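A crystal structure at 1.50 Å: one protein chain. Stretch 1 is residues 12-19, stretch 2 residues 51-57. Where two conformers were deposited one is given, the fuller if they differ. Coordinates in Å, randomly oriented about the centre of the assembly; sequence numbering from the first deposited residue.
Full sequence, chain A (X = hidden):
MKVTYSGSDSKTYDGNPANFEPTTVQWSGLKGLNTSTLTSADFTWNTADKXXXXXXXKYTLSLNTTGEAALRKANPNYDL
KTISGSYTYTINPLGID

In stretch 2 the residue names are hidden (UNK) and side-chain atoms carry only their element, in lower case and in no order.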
ATOM      1  N   THR A  12      -9.641  -7.856  12.044  1.00  5.74           N
ATOM      2  CA  THR A  12     -10.894  -7.698  12.769  1.00  5.75           C
ATOM      3  C   THR A  12     -10.810  -6.444  13.646  1.00  4.52           C
ATOM      4  O   THR A  12      -9.791  -6.190  14.294  1.00  7.46           O
ATOM      5  CB  THR A  12     -11.175  -8.936  13.639  1.00  7.36           C
ATOM      6  OG1 THR A  12     -11.318 -10.081  12.785  1.00 10.67           O
ATOM      7  CG2 THR A  12     -12.433  -8.775  14.449  1.00  8.09           C
ATOM      8  N   TYR A  13     -11.883  -5.659  13.639  1.00  4.52           N
ATOM      9  CA  TYR A  13     -11.991  -4.481  14.502  1.00  4.71           C
ATOM     10  C   TYR A  13     -11.551  -4.791  15.933  1.00  6.80           C
ATOM     11  O   TYR A  13     -11.987  -5.787  16.524  1.00  6.09           O
ATOM     12  CB  TYR A  13     -13.444  -4.001  14.542  1.00  4.12           C
ATOM     13  CG  TYR A  13     -13.689  -2.902  15.549  1.00  4.90           C
ATOM     14  CD1 TYR A  13     -13.393  -1.587  15.236  1.00  5.57           C
ATOM     15  CD2 TYR A  13     -14.203  -3.187  16.809  1.00  6.27           C
ATOM     16  CE1 TYR A  13     -13.612  -0.565  16.163  1.00  5.49           C
ATOM     17  CE2 TYR A  13     -14.423  -2.178  17.743  1.00  7.07           C
ATOM     18  CZ  TYR A  13     -14.124  -0.871  17.403  1.00  6.35           C
ATOM     19  OH  TYR A  13     -14.339   0.136  18.327  1.00  8.02           O
ATOM     20  N   ASP A  14     -10.694  -3.936  16.484  1.00  5.86           N
ATOM     21  CA  ASP A  14     -10.290  -4.046  17.893  1.00  6.88           C
ATOM     22  C   ASP A  14     -10.145  -2.679  18.552  1.00  6.08           C
ATOM     23  O   ASP A  14      -9.558  -2.563  19.628  1.00  9.36           O
ATOM     24  CB  ASP A  14      -8.980  -4.839  18.028  1.00  7.24           C
ATOM     25  CG  ASP A  14      -7.784  -4.125  17.417  1.00  7.39           C
ATOM     26  OD1 ASP A  14      -7.968  -3.154  16.667  1.00  5.65           O
ATOM     27  OD2 ASP A  14      -6.634  -4.556  17.681  1.00 11.98           O
ATOM     28  N   GLY A  15     -10.670  -1.641  17.909  1.00  4.16           N
ATOM     29  CA  GLY A  15     -10.558  -0.294  18.461  1.00  5.83           C
ATOM     30  C   GLY A  15      -9.201   0.352  18.282  1.00  6.90           C
ATOM     31  O   GLY A  15      -8.966   1.442  18.801  1.00  5.64           O
ATOM     32  N   ASN A  16      -8.310  -0.310  17.546  1.00  5.60           N
ATOM     33  CA  ASN A  16      -6.962   0.196  17.306  1.00  5.37           C
ATOM     34  C   ASN A  16      -6.786   0.467  15.818  1.00  6.27           C
ATOM     35  O   ASN A  16      -7.415  -0.195  14.991  1.00  5.79           O
ATOM     36  CB  ASN A  16      -5.936  -0.827  17.796  1.00  5.78           C
ATOM     37  CG  ASN A  16      -6.034  -1.061  19.292  1.00  6.07           C
ATOM     38  OD1 ASN A  16      -6.274  -0.116  20.053  1.00  7.24           O
ATOM     39  ND2 ASN A  16      -5.884  -2.310  19.725  1.00  7.15           N
ATOM     40  N   PRO A  17      -5.945   1.447  15.456  1.00  5.93           N
ATOM     41  CA  PRO A  17      -5.774   1.752  14.032  0.62  5.84           C
ATOM     42  C   PRO A  17      -5.140   0.584  13.283  1.00  6.84           C
ATOM     43  O   PRO A  17      -4.347  -0.168  13.850  1.00  7.19           O
ATOM     44  CB  PRO A  17      -4.828   2.964  14.039  0.62  6.51           C
ATOM     45  CG  PRO A  17      -4.926   3.531  15.430  0.62  6.88           C
ATOM     46  CD  PRO A  17      -5.166   2.354  16.320  0.62  4.22           C
ATOM     47  N   ALA A  18      -5.509   0.433  12.017  1.00  5.63           N
ATOM     48  CA  ALA A  18      -4.925  -0.613  11.182  1.00  6.99           C
ATOM     49  C   ALA A  18      -3.442  -0.388  10.931  1.00  6.55           C
ATOM     50  O   ALA A  18      -2.997   0.747  10.766  1.00  9.36           O
ATOM     51  CB  ALA A  18      -5.661  -0.685   9.850  1.00  6.91           C
ATOM     52  N   ASN A  19      -2.695  -1.481  10.861  1.00  7.03           N
ATOM     53  CA  ASN A  19      -1.277  -1.434  10.544  1.00  6.01           C
ATOM     54  C   ASN A  19      -1.040  -1.952   9.135  1.00  9.27           C
ATOM     55  O   ASN A  19      -1.027  -3.167   8.909  1.00 10.02           O
ATOM     56  CB  ASN A  19      -0.485  -2.301  11.524  1.00  9.46           C
ATOM     57  CG  ASN A  19      -0.492  -1.755  12.944  1.00 17.26           C
ATOM     58  OD1 ASN A  19      -0.366  -0.551  13.164  1.00 23.41           O
ATOM     59  ND2 ASN A  19      -0.617  -2.651  13.917  1.00 25.71           N
ATOM     60  N   UNK A  51      -5.170   9.287   7.438  1.00  7.72           N
ATOM     61  CA  UNK A  51      -4.568   8.522   8.527  1.00  8.29           C
ATOM     62  C   UNK A  51      -5.160   7.117   8.573  1.00  6.88           C
ATOM     63  O   UNK A  51      -6.235   6.867   8.031  1.00  6.73           O
ATOM     64  n   UNK A  51      -2.304  12.658  11.029  1.00 34.89           N
ATOM     65  c   UNK A  51      -4.813   9.200   9.879  1.00 11.78           C
ATOM     66  c   UNK A  51      -2.696  10.548   9.754  1.00 19.57           C
ATOM     67  c   UNK A  51      -2.073  11.941   9.748  1.00 29.45           C
ATOM     68  c   UNK A  51      -4.196  10.594  10.003  1.00 15.37           C
ATOM     69  N   UNK A  52      -4.459   6.208   9.241  1.00  6.84           N
ATOM     70  CA  UNK A  52      -4.928   4.834   9.371  1.00  6.43           C
ATOM     71  C   UNK A  52      -6.254   4.820  10.112  1.00  5.54           C
ATOM     72  O   UNK A  52      -6.381   5.445  11.163  1.00  7.75           O
ATOM     73  c   UNK A  52      -3.907   4.004  10.125  1.00  6.31           C
ATOM     74  N   UNK A  53      -7.249   4.098   9.574  1.00  4.62           N
ATOM     75  CA  UNK A  53      -8.578   4.011  10.178  1.00  4.29           C
ATOM     76  C   UNK A  53      -8.654   2.975  11.288  1.00  3.07           C
ATOM     77  O   UNK A  53      -7.777   2.111  11.408  1.00  4.00           O
ATOM     78  c   UNK A  53      -9.458   3.576   9.001  1.00  5.39           C
ATOM     79  c   UNK A  53      -7.173   3.340   8.312  1.00  5.06           C
ATOM     80  c   UNK A  53      -8.545   2.708   8.201  1.00  5.65           C
ATOM     81  N   UNK A  54      -9.700   3.103  12.095  1.00  4.41           N
ATOM     82  CA  UNK A  54     -10.023   2.180  13.181  1.00  4.69           C
ATOM     83  C   UNK A  54     -11.358   1.463  12.948  1.00  6.30           C
ATOM     84  O   UNK A  54     -11.482   0.258  13.199  1.00  5.64           O
ATOM     85  o   UNK A  54      -8.745   3.384  14.819  1.00  6.66           O
ATOM     86  c   UNK A  54     -10.072   2.938  14.514  1.00  4.96           C
ATOM     87  c   UNK A  54     -10.559   2.042  15.643  1.00  6.21           C
ATOM     88  N   UNK A  55     -12.355   2.198  12.467  1.00  5.61           N
ATOM     89  CA  UNK A  55     -13.702   1.643  12.281  1.00  3.52           C
ATOM     90  C   UNK A  55     -13.756   0.573  11.197  1.00  5.61           C
ATOM     91  O   UNK A  55     -13.001   0.618  10.218  1.00  5.43           O
ATOM     92  o   UNK A  55     -14.833   3.308  14.222  1.00  8.79           O
ATOM     93  o   UNK A  55     -15.276   4.879  12.740  1.00 14.09           O
ATOM     94  c   UNK A  55     -14.946   3.714  13.047  1.00  9.00           C
ATOM     95  c   UNK A  55     -14.676   2.756  11.903  1.00  4.39           C
ATOM     96  N   UNK A  56     -14.673  -0.375  11.379  1.00  4.93           N
ATOM     97  CA  UNK A  56     -14.944  -1.372  10.354  1.00  5.87           C
ATOM     98  C   UNK A  56     -15.307  -0.678   9.060  1.00  4.56           C
ATOM     99  O   UNK A  56     -16.026   0.317   9.050  1.00  7.89           O
ATOM    100  c   UNK A  56     -16.065  -2.298  10.788  1.00  6.42           C
ATOM    101  N   UNK A  57     -14.788  -1.207   7.960  1.00  4.36           N
ATOM    102  CA  UNK A  57     -14.989  -0.593   6.670  1.00  5.53           C
ATOM    103  C   UNK A  57     -14.026  -1.150   5.652  1.00  4.49           C
ATOM    104  O   UNK A  57     -13.129  -1.938   5.987  1.00  6.07           O
TER
HETATM  105  O   HOH W   1      -9.873  -1.568  14.690  1.00  5.20           O
HETATM  106  O   HOH W   2      -7.863   3.665  17.505  1.00  6.91           O

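Position 51 carries four carbons in an unbranched row ending in a nitrogen. The chain runs clear of stretch 1: its nearest atom, CB, stays 7.5 Å from the CB atom of Pro17, and it buries no surface there. The residue is Lys51, and it is exposed.

At position 52 the side chain is a single carbon, CB, and nothing follows it. It points toward stretch 1, where it lies 3.4 Å from the O atom of Ala18 and 4.2 Å from the CB atom of Pro17, the latter an apolar contact between small side chains. One carbon with no continuation identifies Ala52.

Position 53 has three side-chain carbons that close a ring onto the backbone N, which settles the residue without reference to its surroundings. The CA-to-CB bond points away from stretch 1, and the backbone does the work instead: the carbonyl O of position 53 accepts a hydrogen bond from the N atom of Ala18 at 2.9 Å, with an N-H...O angle of 162°. The same oxygen receives a CA-H...O contact from the CA atom of Pro17, at 3.3 Å. This is Pro53, whose nitrogen has no hydrogen to donate but whose carbonyl O can still accept one.

Position 54 shows one carbon bearing an oxygen and a second carbon, a beta-branched hydroxyl side chain. The terminal carbon packs 3.4 Å from the C atom of Gly15 and 4.0 Å from the CE1 atom of Tyr13, while the oxygen sits 3.5 Å from the N atom of Pro17, which as a proline nitrogen has no hydrogen to share. Three side-chain atoms so arranged make Thr54, with chi1 in the m well. A water bridges its OG1 atom and the O atom of Gly15, 2.8 Å from each, and donates to the latter.

Position 55 has two carbons, the second carrying two oxygens: a short carboxylate. Its CA-to-CB bond points away from stretch 1, and its CA atom lies 4.4 Å from the CD1 atom of Tyr13. The residue is Asp55, again in the m rotamer.

Position 56 again has CB alone, directed sideways, with CB 4.9 Å from the CB atom of Tyr13, its nearest approach to stretch 1. Its backbone N is 4.2 Å from the CD1 atom of Tyr13. It is Ala56.

Position 57 has no side-chain atom and makes no contact with stretch 1; it is Gly57.

The contact joins two segments through one direct hydrogen bond, from Ala18 to Pro53, supplemented by water and close packing. Thr54 contributes the largest covered area: its methyl group fills the space beside Gly15 and Tyr13, and its carbonyl O meets the edge of the tyrosine ring, 3.3 Å from the CD1 atom. A second water takes a hydrogen bond from the N atom of Asp14 and lies within hydrogen-bonding distance of the carbonyls of Asn16 and Thr54. Within stretch 1, the OD1 atom of Asp14 accepts from the N atom of Asn16 at 3.0 Å, bracing the turn around Gly15.

Stretch 2, residues 51-57: KAPTDAG
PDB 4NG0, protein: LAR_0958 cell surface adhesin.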